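Local coordinates for protein glutathione S-transferase (Pseudomonas fluorescens, PDB 3M3M) that binds glutathione and probably catalyses its conjugation to electrophilic substrates, as glutathione transferases do, at residues A[14-19]-A[195-200]; A[49-54]-A[65-70]; A[80-85]-A[155-160]; A[137-142]-A[179-184]. One frame throughout, in Å; residues are numbered along the deposited sequence.

Contact 1: A[14-19]-A[195-200]. With GSH (glutathione), chain B.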
# COMPACT_ATOMS: atom_id res chain seq x y z
N ASN A 14 0.27 -0.69 4.21
CA ASN A 14 -0.50 0.56 4.10
C ASN A 14 0.32 1.79 4.52
O ASN A 14 0.21 2.86 3.92
CB ASN A 14 -1.80 0.47 4.90
CG ASN A 14 -2.72 -0.58 4.30
OD1 ASN A 14 -3.18 -1.52 5.02
ND2 ASN A 14 -3.00 -0.44 2.99
N CYS A 15 1.20 1.62 5.51
CA CYS A 15 2.07 2.71 5.94
C CYS A 15 3.28 2.90 5.01
O CYS A 15 3.73 4.06 4.79
CB CYS A 15 2.59 2.38 7.37
SG CYS A 15 1.24 2.37 8.59
N TYR A 16 3.83 1.79 4.47
CA TYR A 16 4.87 1.89 3.47
C TYR A 16 4.47 2.76 2.26
O TYR A 16 5.26 3.56 1.72
CB TYR A 16 5.27 0.48 2.99
CG TYR A 16 6.32 0.51 1.88
CD1 TYR A 16 7.43 1.45 1.90
CD2 TYR A 16 6.17 -0.38 0.80
CE1 TYR A 16 8.38 1.44 0.82
CE2 TYR A 16 7.11 -0.40 -0.28
CZ TYR A 16 8.23 0.51 -0.21
OH TYR A 16 9.11 0.53 -1.29
N LYS A 17 3.19 2.67 1.81
CA LYS A 17 2.74 3.56 0.77
C LYS A 17 3.05 5.01 1.06
O LYS A 17 3.47 5.73 0.12
CB LYS A 17 1.17 3.53 0.66
CG LYS A 17 0.61 2.19 0.20
CD LYS A 17 -0.89 2.14 0.49
CE LYS A 17 -1.42 0.76 0.15
NZ LYS A 17 -2.93 0.66 0.41
N ILE A 18 2.89 5.44 2.32
CA ILE A 18 3.08 6.85 2.69
C ILE A 18 4.59 7.17 2.83
O ILE A 18 5.05 8.24 2.35
CB ILE A 18 2.32 7.15 3.97
CG1 ILE A 18 0.83 6.67 3.85
CG2 ILE A 18 2.36 8.66 4.22
CD1 ILE A 18 0.12 7.04 2.51
N LYS A 19 5.35 6.26 3.40
CA LYS A 19 6.85 6.44 3.44
C LYS A 19 7.33 6.63 1.99
O LYS A 19 8.13 7.54 1.67
CB LYS A 19 7.52 5.19 4.06
CG LYS A 19 9.08 5.36 4.06
CD LYS A 19 9.77 4.03 4.40
CE LYS A 19 11.33 4.23 4.26
NZ LYS A 19 12.03 2.93 4.69
N PRO A 195 14.49 6.87 -9.47
CA PRO A 195 15.70 7.28 -8.77
C PRO A 195 15.48 7.67 -7.29
O PRO A 195 16.46 7.63 -6.51
CB PRO A 195 16.21 8.44 -9.63
CG PRO A 195 14.94 8.96 -10.37
CD PRO A 195 14.17 7.68 -10.67
N ARG A 196 14.24 7.98 -6.89
CA ARG A 196 13.96 8.38 -5.51
C ARG A 196 13.25 7.26 -4.76
O ARG A 196 12.83 7.51 -3.59
CB ARG A 196 13.12 9.66 -5.48
CG ARG A 196 13.82 10.88 -6.10
CD ARG A 196 13.06 12.14 -5.76
NE ARG A 196 12.96 12.32 -4.28
CZ ARG A 196 13.86 12.96 -3.53
NH1 ARG A 196 14.91 13.58 -4.15
NH2 ARG A 196 13.73 13.01 -2.22
N HIS A 197 13.25 6.07 -5.37
CA HIS A 197 12.55 4.90 -4.71
C HIS A 197 13.21 4.69 -3.31
O HIS A 197 14.49 4.84 -3.16
CB HIS A 197 12.67 3.65 -5.52
CG HIS A 197 11.95 2.47 -4.86
ND1 HIS A 197 10.58 2.43 -4.81
CD2 HIS A 197 12.40 1.34 -4.26
CE1 HIS A 197 10.19 1.30 -4.21
NE2 HIS A 197 11.28 0.63 -3.84
N VAL A 198 12.40 4.31 -2.30
CA VAL A 198 12.98 3.80 -0.99
C VAL A 198 12.30 2.51 -0.68
O VAL A 198 11.08 2.33 -1.04
CB VAL A 198 12.73 4.84 0.18
CG1 VAL A 198 13.48 6.20 -0.07
CG2 VAL A 198 11.17 5.17 0.44
N PRO A 199 13.02 1.56 -0.05
CA PRO A 199 12.49 0.29 0.37
C PRO A 199 11.65 0.43 1.63
O PRO A 199 11.62 1.48 2.29
CB PRO A 199 13.74 -0.57 0.69
CG PRO A 199 14.73 0.47 1.24
CD PRO A 199 14.40 1.76 0.40
N MSE A 200 10.88 -0.64 1.91
CA MSE A 200 10.00 -0.63 3.06
C MSE A 200 10.80 -0.47 4.34
O MSE A 200 10.50 0.40 5.17
CB MSE A 200 9.29 -2.00 3.14
CG MSE A 200 8.45 -2.05 4.35
SE MSE A 200 7.46 -3.88 4.25
CE MSE A 200 5.65 -3.20 3.79
N1 GSH B . -8.17 0.92 4.67
CA1 GSH B . -7.04 1.32 5.60
C1 GSH B . -5.91 2.03 4.85
O11 GSH B . -5.28 2.94 5.47
O12 GSH B . -5.62 1.64 3.69
CB1 GSH B . -6.55 -0.02 6.24
CG1 GSH B . -5.42 0.35 7.16
CD1 GSH B . -5.10 -0.82 8.11
OE1 GSH B . -5.79 -2.02 8.03
N2 GSH B . -4.11 -0.70 9.05
CA2 GSH B . -3.80 -1.82 9.93
C2 GSH B . -4.20 -1.41 11.28
O2 GSH B . -3.98 -0.15 11.64
CB2 GSH B . -2.27 -2.03 9.85
SG2 GSH B . -1.75 -2.55 8.11
N3 GSH B . -4.79 -2.28 12.10
CA3 GSH B . -5.09 -1.83 13.47
C3 GSH B . -6.43 -2.33 13.98
O31 GSH B . -6.66 -2.37 15.23
O32 GSH B . -7.30 -2.66 13.17
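M200 lies over one face of the Y16 ring, its CA 3.4 Å above the plane and shifted toward the rim, while V198 O arrives at the ring's edge, in its plane. CB of M200, a selenomethionine here, stands almost on the ring normal, 4.0 Å from the centroid, in a CH-pi contact; the methyl CE beyond it touches Y16 CB. The imidazole of H197 crosses the tyrosine at about a right angle and brings CE1 near the phenol oxygen. With CG anti to the backbone N (chi1 177°), the ring leaves helix 13-24 for the loop after helix 182-192. Tyrosine suits the place because its flat body takes the methionine while its tip is polar: Y16 OH donates to a lone pair of V198 O at 2.7 Å. A phenylalanine in place of Y16 would probably leave V198 O without this donor, and the loop less firmly fixed on the helix.

K19, on the same side of the helix, runs out extended across V198 CG2. Its NZ donates to P199 O at 2.8 Å and to M200 O at 3.0 Å, the latter from above the carbonyl plane, and D202 adds a salt bridge. Side-chain donors from the N-terminal domain thus grip main-chain carbonyls of the C-terminal tail, and the two carbonyls and the carboxylate of D202 would probably stabilise the charge of the buried ammonium.

Contact 2: A[49-54]-A[65-70]; sequences KNPNGK and CLWESN. With NA (sodium ion), chain C; GSH (glutathione), chain B.
N50 lays its amide flat on the indole of W67: the two planes are 16° apart, and OD1 sits over the centre of the ring system, 3.1 Å from W67 CD2. W67 CG stands between the backbone N and the carbonyl carbon (chi1 42°), which brings CG, and the indole after it, to the side of the loop. The amide is held from both ends. OD1 accepts from N52 N at 2.8 Å, closing an Asx turn, and ND2 donates to K54 O at 2.9 Å; asparagine suits a place that needs an acceptor and a donor on one small plane. Alongside, C65 SG packs on CB and CG of K49, whose ammonium goes on to a salt bridge with E59.

The outer part is looser. P51 CD rests near W67 NE1 at 3.6 Å, N52 CB near W67 CZ3, and water does the polar work, since no direct hydrogen bond joins the two segments. One water bridges K49 O and C65 O; a second accepts hydrogen bonds from N50 ND2 and N52 ND2 and donates one to E68 OE2.

The other carboxylate oxygen, E68 OE1, receives the glutathione amino group N1 at 2.7 Å and also binds the sodium ion. Next to it S69 N donates to glutathione O11 at 2.8 Å and S69 OG to glutathione O12, the Glu-Ser pair that reads the gamma-glutamyl end in many glutathione transferases, while K54 NZ reaches the glycyl carboxylate. Two cationic neighbours are likely to keep E68 ionised, so that charge pairing at both ends orients the peptide.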
# COMPACT_ATOMS: atom_id res chain seq x y z
N LYS A 49 -7.42 10.82 16.42
CA LYS A 49 -6.75 11.09 15.17
C LYS A 49 -7.40 10.26 14.03
O LYS A 49 -7.73 10.84 12.95
CB LYS A 49 -5.28 10.76 15.20
CG LYS A 49 -4.59 11.60 16.33
CD LYS A 49 -3.09 11.33 16.47
CE LYS A 49 -2.57 12.22 17.73
NZ LYS A 49 -2.71 13.68 17.43
N ASN A 50 -7.68 9.01 14.36
CA ASN A 50 -8.46 8.20 13.40
C ASN A 50 -9.45 7.37 14.20
O ASN A 50 -9.11 6.39 14.82
CB ASN A 50 -7.54 7.25 12.52
CG ASN A 50 -8.36 6.39 11.58
OD1 ASN A 50 -9.59 6.54 11.57
ND2 ASN A 50 -7.70 5.44 10.84
N PRO A 51 -10.74 7.72 14.14
CA PRO A 51 -11.79 7.01 14.88
C PRO A 51 -11.95 5.60 14.40
O PRO A 51 -12.49 4.75 15.11
CB PRO A 51 -13.07 7.88 14.67
CG PRO A 51 -12.73 8.63 13.44
CD PRO A 51 -11.23 8.86 13.38
N ASN A 52 -11.44 5.31 13.20
CA ASN A 52 -11.52 3.95 12.69
C ASN A 52 -10.39 3.09 13.30
O ASN A 52 -10.43 1.87 13.14
CB ASN A 52 -11.42 3.95 11.13
CG ASN A 52 -11.85 2.64 10.52
OD1 ASN A 52 -12.87 2.10 10.90
ND2 ASN A 52 -11.12 2.17 9.46
N GLY A 53 -9.44 3.69 14.04
CA GLY A 53 -8.50 2.85 14.84
C GLY A 53 -7.42 2.18 13.97
O GLY A 53 -6.91 1.12 14.34
N LYS A 54 -7.08 2.81 12.84
CA LYS A 54 -6.02 2.24 11.94
C LYS A 54 -4.91 3.19 11.62
O LYS A 54 -5.10 4.41 11.57
CB LYS A 54 -6.65 1.80 10.60
CG LYS A 54 -7.65 0.52 10.88
CD LYS A 54 -8.21 -0.00 9.60
CE LYS A 54 -9.38 -1.03 9.89
NZ LYS A 54 -9.22 -2.05 10.95
N CYS A 65 -5.89 15.70 10.92
CA CYS A 65 -5.42 14.32 10.71
C CYS A 65 -6.21 13.71 9.56
O CYS A 65 -7.44 13.77 9.60
CB CYS A 65 -5.67 13.46 11.94
SG CYS A 65 -4.46 13.86 13.23
N LEU A 66 -5.49 13.17 8.55
CA LEU A 66 -6.14 12.53 7.39
C LEU A 66 -5.79 11.03 7.55
O LEU A 66 -4.66 10.67 7.90
CB LEU A 66 -5.50 13.05 6.08
CG LEU A 66 -5.59 14.62 5.95
CD1 LEU A 66 -4.72 15.02 4.79
CD2 LEU A 66 -7.03 14.97 5.72
N TRP A 67 -6.77 10.18 7.30
CA TRP A 67 -6.52 8.77 7.37
C TRP A 67 -7.06 8.11 6.07
O TRP A 67 -7.59 8.82 5.21
CB TRP A 67 -7.12 8.17 8.68
CG TRP A 67 -8.49 8.67 9.08
CD1 TRP A 67 -8.80 9.77 9.88
CD2 TRP A 67 -9.74 8.00 8.84
NE1 TRP A 67 -10.18 9.84 10.08
CE2 TRP A 67 -10.76 8.78 9.44
CE3 TRP A 67 -10.09 6.79 8.19
CZ2 TRP A 67 -12.10 8.41 9.41
CZ3 TRP A 67 -11.45 6.43 8.12
CH2 TRP A 67 -12.43 7.27 8.68
N GLU A 68 -6.86 6.79 5.99
CA GLU A 68 -6.91 5.96 4.80
C GLU A 68 -5.66 6.21 3.94
O GLU A 68 -5.53 7.19 3.39
CB GLU A 68 -8.19 6.15 4.02
CG GLU A 68 -9.41 5.57 4.72
CD GLU A 68 -9.37 4.07 4.90
OE1 GLU A 68 -8.94 3.40 4.00
OE2 GLU A 68 -9.86 3.66 5.90
N SER A 69 -4.81 5.21 3.87
CA SER A 69 -3.57 5.32 3.12
C SER A 69 -3.82 5.77 1.71
O SER A 69 -3.07 6.61 1.22
CB SER A 69 -2.82 3.94 3.08
OG SER A 69 -3.58 2.92 2.43
N ASN A 70 -4.85 5.25 1.06
CA ASN A 70 -5.03 5.66 -0.35
C ASN A 70 -5.55 7.11 -0.49
O ASN A 70 -5.26 7.76 -1.51
CB ASN A 70 -5.93 4.70 -1.11
CG ASN A 70 -5.26 3.37 -1.41
OD1 ASN A 70 -4.08 3.17 -1.16
ND2 ASN A 70 -6.05 2.41 -1.88
NA NA C . -6.97 3.38 1.90
N1 GSH B . -8.17 0.92 4.67
CA1 GSH B . -7.04 1.32 5.60
C1 GSH B . -5.91 2.03 4.85
O11 GSH B . -5.28 2.94 5.47
O12 GSH B . -5.62 1.64 3.69
CB1 GSH B . -6.55 -0.02 6.24
CG1 GSH B . -5.42 0.35 7.16
CD1 GSH B . -5.10 -0.82 8.11
OE1 GSH B . -5.79 -2.02 8.03
N2 GSH B . -4.11 -0.70 9.05
CA2 GSH B . -3.80 -1.82 9.93
C2 GSH B . -4.20 -1.41 11.28
O2 GSH B . -3.98 -0.15 11.64
CB2 GSH B . -2.27 -2.03 9.85
SG2 GSH B . -1.75 -2.55 8.11
N3 GSH B . -4.79 -2.28 12.10
CA3 GSH B . -5.09 -1.83 13.47
C3 GSH B . -6.43 -2.33 13.98
O31 GSH B . -6.66 -2.37 15.23
O32 GSH B . -7.30 -2.66 13.17
O HOH W 1 -9.22 12.78 12.08
O HOH W 2 -8.51 3.78 8.42

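Contact 3: A[80-85]-A[155-160]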
# COMPACT_ATOMS: atom_id res chain seq x y z
N SER A 80 0.99 16.60 -8.88
CA SER A 80 2.28 16.04 -9.25
C SER A 80 2.13 15.10 -10.43
O SER A 80 0.99 14.75 -10.86
CB SER A 80 2.97 15.28 -8.09
OG SER A 80 2.27 14.03 -7.89
N GLN A 81 3.27 14.59 -10.92
CA GLN A 81 3.24 13.64 -12.01
C GLN A 81 2.68 12.28 -11.51
O GLN A 81 2.55 11.34 -12.34
CB GLN A 81 4.65 13.35 -12.50
CG GLN A 81 5.59 12.77 -11.42
CD GLN A 81 6.35 13.87 -10.61
OE1 GLN A 81 5.86 15.01 -10.39
NE2 GLN A 81 7.56 13.50 -10.18
N PHE A 82 2.45 12.16 -10.20
CA PHE A 82 1.90 10.81 -9.71
C PHE A 82 0.39 10.70 -9.69
O PHE A 82 -0.14 9.62 -9.29
CB PHE A 82 2.47 10.52 -8.31
CG PHE A 82 3.95 10.49 -8.32
CD1 PHE A 82 4.59 9.35 -8.75
CD2 PHE A 82 4.70 11.57 -7.82
CE1 PHE A 82 5.99 9.25 -8.71
CE2 PHE A 82 6.13 11.51 -7.79
CZ PHE A 82 6.76 10.36 -8.26
N LEU A 83 -0.29 11.79 -10.05
CA LEU A 83 -1.79 11.76 -10.06
C LEU A 83 -2.20 12.60 -11.31
O LEU A 83 -2.09 13.84 -11.27
CB LEU A 83 -2.38 12.41 -8.76
CG LEU A 83 -3.94 12.46 -8.77
CD1 LEU A 83 -4.47 11.05 -8.90
CD2 LEU A 83 -4.36 13.14 -7.53
N PRO A 84 -2.72 11.92 -12.34
CA PRO A 84 -3.18 12.60 -13.55
C PRO A 84 -4.31 13.56 -13.22
O PRO A 84 -5.10 13.32 -12.33
CB PRO A 84 -3.69 11.48 -14.47
CG PRO A 84 -3.05 10.18 -13.96
CD PRO A 84 -2.74 10.44 -12.47
N SER A 85 -4.37 14.69 -13.94
CA SER A 85 -5.50 15.61 -13.74
C SER A 85 -6.65 15.32 -14.76
O SER A 85 -7.78 15.69 -14.47
CB SER A 85 -4.98 17.08 -13.92
OG SER A 85 -4.29 17.11 -15.16
N GLU A 155 1.44 4.85 -19.39
CA GLU A 155 2.90 4.93 -19.38
C GLU A 155 3.44 5.68 -18.24
O GLU A 155 4.66 6.04 -18.30
CB GLU A 155 3.35 5.70 -20.69
CG GLU A 155 3.05 4.96 -21.96
CD GLU A 155 4.13 3.89 -22.26
OE1 GLU A 155 5.32 4.08 -21.86
OE2 GLU A 155 3.80 2.88 -22.93
N HIS A 156 2.61 6.08 -17.24
CA HIS A 156 3.14 6.98 -16.22
C HIS A 156 2.91 6.29 -14.84
O HIS A 156 1.78 5.90 -14.50
CB HIS A 156 2.44 8.33 -16.25
CG HIS A 156 2.68 9.07 -17.55
ND1 HIS A 156 3.87 9.70 -17.82
CD2 HIS A 156 1.96 9.13 -18.69
CE1 HIS A 156 3.84 10.22 -19.03
NE2 HIS A 156 2.69 9.87 -19.60
N TYR A 157 4.01 6.19 -14.08
CA TYR A 157 3.97 5.75 -12.67
C TYR A 157 3.08 6.67 -11.91
O TYR A 157 3.19 7.93 -12.01
CB TYR A 157 5.45 5.83 -12.18
CG TYR A 157 5.72 5.38 -10.78
CD1 TYR A 157 4.98 4.33 -10.17
CD2 TYR A 157 6.82 5.91 -10.09
CE1 TYR A 157 5.32 3.93 -8.85
CE2 TYR A 157 7.17 5.51 -8.78
CZ TYR A 157 6.41 4.48 -8.20
OH TYR A 157 6.73 4.09 -6.95
N SER A 158 2.14 6.06 -11.11
CA SER A 158 1.14 6.90 -10.40
C SER A 158 0.89 6.28 -9.02
O SER A 158 1.43 5.20 -8.68
CB SER A 158 -0.21 6.85 -11.16
OG SER A 158 -0.82 5.57 -11.06
N ILE A 159 -0.00 6.93 -8.25
CA ILE A 159 -0.31 6.40 -6.93
C ILE A 159 -1.12 5.11 -7.02
O ILE A 159 -1.27 4.46 -6.02
CB ILE A 159 -1.12 7.45 -6.06
CG1 ILE A 159 -2.40 7.97 -6.77
CG2 ILE A 159 -0.14 8.67 -5.81
CD1 ILE A 159 -3.16 9.04 -5.86
N ALA A 160 -1.63 4.75 -8.21
CA ALA A 160 -2.20 3.36 -8.30
C ALA A 160 -1.08 2.33 -8.18
O ALA A 160 -1.26 1.31 -7.52
CB ALA A 160 -2.90 3.14 -9.66
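The backbone of F82 runs close beside S158, their CA atoms 4.0 Å apart, and F82 O accepts from I159 N at 2.9 Å. That bond falls at the start of helix 159-168, whose N-cap is S158: its OG takes the N-H of A160 at 3.1 Å, while D161 accepts from S158 N, an arrangement reminiscent of the N-capping box of glutathione transferases. Serine fits because a short hydroxyl can turn back to the first turn. The partner loop is shaped by an ST turn, S80 OG receiving F82 N.

I159 is a branched wedge. Its CG2 lies against F82 CB at 4.1 Å, and CD1, carried outward by an anti chi2 (-179°), meets L83 CD1; M21, N74 and A77 line the same residue. An alanine here would probably open a gap beside L83 and F82 at the junction between the domains, leaving L83 CD1 without the I159 methyl it packs on.

The F82 ring presents its edge to the face of Y157 in an offset edge-to-face pair, planes at 83°, and M21 and L24 of helix 13-24 also pack on F82. The point of touch is F82 CE1, 3.7 Å from Y157 CD2.

Contact 4: A[137-142]-A[179-184]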
# COMPACT_ATOMS: atom_id res chain seq x y z
N LYS A 137 -6.42 -14.38 -7.79
CA LYS A 137 -7.37 -13.79 -8.73
C LYS A 137 -7.03 -12.31 -8.96
O LYS A 137 -7.10 -11.81 -10.05
CB LYS A 137 -8.81 -13.97 -8.21
CG LYS A 137 -9.91 -13.35 -9.08
CD LYS A 137 -11.32 -13.67 -8.42
CE LYS A 137 -12.54 -13.07 -9.14
NZ LYS A 137 -12.35 -11.56 -9.50
N ALA A 138 -6.73 -11.58 -7.87
CA ALA A 138 -6.34 -10.15 -8.03
C ALA A 138 -4.99 -10.02 -8.77
O ALA A 138 -4.83 -9.13 -9.63
CB ALA A 138 -6.24 -9.49 -6.61
N LEU A 139 -4.01 -10.87 -8.44
CA LEU A 139 -2.72 -10.78 -9.17
C LEU A 139 -2.91 -11.11 -10.67
O LEU A 139 -2.28 -10.45 -11.51
CB LEU A 139 -1.70 -11.76 -8.53
CG LEU A 139 -1.38 -11.44 -7.03
CD1 LEU A 139 -0.53 -12.62 -6.40
CD2 LEU A 139 -0.57 -10.11 -6.99
N ASP A 140 -3.91 -11.98 -10.96
CA ASP A 140 -4.19 -12.26 -12.35
C ASP A 140 -4.71 -11.05 -13.08
O ASP A 140 -4.31 -10.77 -14.22
CB ASP A 140 -5.25 -13.38 -12.50
CG ASP A 140 -4.75 -14.76 -12.11
OD1 ASP A 140 -3.50 -14.99 -11.96
OD2 ASP A 140 -5.65 -15.60 -11.83
N VAL A 141 -5.59 -10.27 -12.44
CA VAL A 141 -6.02 -8.99 -13.06
C VAL A 141 -4.85 -8.02 -13.38
O VAL A 141 -4.78 -7.42 -14.48
CB VAL A 141 -7.05 -8.28 -12.13
CG1 VAL A 141 -7.41 -6.89 -12.71
CG2 VAL A 141 -8.34 -9.19 -11.97
N MSE A 142 -3.95 -7.88 -12.38
CA MSE A 142 -2.81 -6.99 -12.55
C MSE A 142 -1.91 -7.53 -13.70
O MSE A 142 -1.38 -6.72 -14.44
CB MSE A 142 -1.98 -6.96 -11.21
CG MSE A 142 -2.77 -6.15 -10.17
SE MSE A 142 -1.72 -6.39 -8.47
CE MSE A 142 -0.03 -5.43 -9.11
N SER A 179 6.77 -15.85 -9.16
CA SER A 179 7.42 -16.31 -10.43
C SER A 179 6.37 -16.71 -11.46
O SER A 179 6.68 -16.75 -12.66
CB SER A 179 8.39 -17.51 -10.22
OG SER A 179 7.63 -18.71 -9.92
N ARG A 180 5.11 -16.93 -11.04
CA ARG A 180 3.98 -17.14 -11.93
C ARG A 180 3.53 -15.85 -12.67
O ARG A 180 2.70 -15.91 -13.64
CB ARG A 180 2.79 -17.65 -11.11
CG ARG A 180 3.08 -18.91 -10.28
CD ARG A 180 1.73 -19.31 -9.73
NE ARG A 180 1.90 -20.43 -8.84
CZ ARG A 180 0.91 -20.93 -8.08
NH1 ARG A 180 -0.32 -20.38 -8.09
NH2 ARG A 180 1.19 -21.96 -7.27
N TYR A 181 4.09 -14.70 -12.26
CA TYR A 181 3.65 -13.38 -12.73
C TYR A 181 4.82 -12.55 -13.25
O TYR A 181 5.27 -11.54 -12.64
CB TYR A 181 2.98 -12.65 -11.52
CG TYR A 181 1.72 -13.39 -11.10
CD1 TYR A 181 0.53 -13.19 -11.82
CD2 TYR A 181 1.72 -14.30 -10.04
CE1 TYR A 181 -0.65 -13.89 -11.45
CE2 TYR A 181 0.53 -15.06 -9.70
CZ TYR A 181 -0.66 -14.78 -10.43
OH TYR A 181 -1.77 -15.48 -10.08
N PRO A 182 5.33 -12.89 -14.45
CA PRO A 182 6.44 -12.08 -14.93
C PRO A 182 6.12 -10.68 -15.31
O PRO A 182 7.07 -9.77 -15.29
CB PRO A 182 6.96 -12.85 -16.20
CG PRO A 182 5.72 -13.75 -16.56
CD PRO A 182 5.07 -14.10 -15.27
N GLY A 183 4.85 -10.40 -15.65
CA GLY A 183 4.54 -9.02 -15.94
C GLY A 183 4.57 -8.21 -14.62
O GLY A 183 5.03 -7.06 -14.61
N ILE A 184 4.01 -8.80 -13.55
CA ILE A 184 4.15 -8.14 -12.18
C ILE A 184 5.63 -7.93 -11.79
O ILE A 184 6.03 -6.85 -11.38
CB ILE A 184 3.40 -8.86 -11.12
CG1 ILE A 184 1.88 -8.80 -11.51
CG2 ILE A 184 3.62 -8.20 -9.69
CD1 ILE A 184 0.94 -9.52 -10.42
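Y181 turns one face of its ring onto the flank of L139, where helix 125-146 meets the start of helix 182-192 in the all-helical C-terminal domain of the glutathione transferase fold. L139 CB stands 3.9 Å from the ring centroid and 20° off its normal, a CH-pi contact displaced toward the rim and closest at CZ. CG of the tyrosine is anti to the carbonyl carbon (chi1 -65°), which starts the side chain from the N-cap position toward the neighbouring helix. D140 sets out from its backbone away from Y181, but its CG lies beside the backbone N, and OD1 comes to the edge of the ring, in its plane. Carboxylate and ring planes are 34° apart, and the hydroxyl, as donor, meets OD1 from above the carboxylate plane at 2.6 Å. Tyrosine suits the site because it supplies a wide apolar face for the leucine and a donor for the acid.

Beside the tyrosine, I184 approaches L139 at about a right angle. Leucine, isoleucine and the selenomethionine M142 fill the wedge between the helices with hydrocarbon, and T168 of helix 159-168 closes it from a third direction. E143 accepts from the backbone N atoms of G183 and I184, so that helix 125-146 supplies the acceptor for the first turn of helix 182-192. The methyl I184 CD1 packs 3.8 Å from L139 CD2 and 4.0 Å from M142 CB, and also lies 3.5 Å from the backbone oxygen L139 O.

Overall arrangement
Contacts 3 and 4 are buried, contact 1 is partly so, and contact 2 lies at the surface. Their chemistry follows: methyls and rings dominate the two buried sites, each with one direct hydrogen bond between its segments, side-chain donors to backbone carbonyls mark contact 1, and waters, a metal ion and charges mark contact 2. Contacts 1 and 2 share glutathione and touch, K17 NZ probably bonding to S69 OG and N70 OD1. Helix 13-24 serves contact 1 and, through M21 and L24, lines contact 3. Helix 159-168 begins in contact 3 and packs behind contact 4, while helix 182-192 starts in contact 4 and leads to the tail of contact 1. Contacts 2 and 4 stand on opposite sides of the chain's centre.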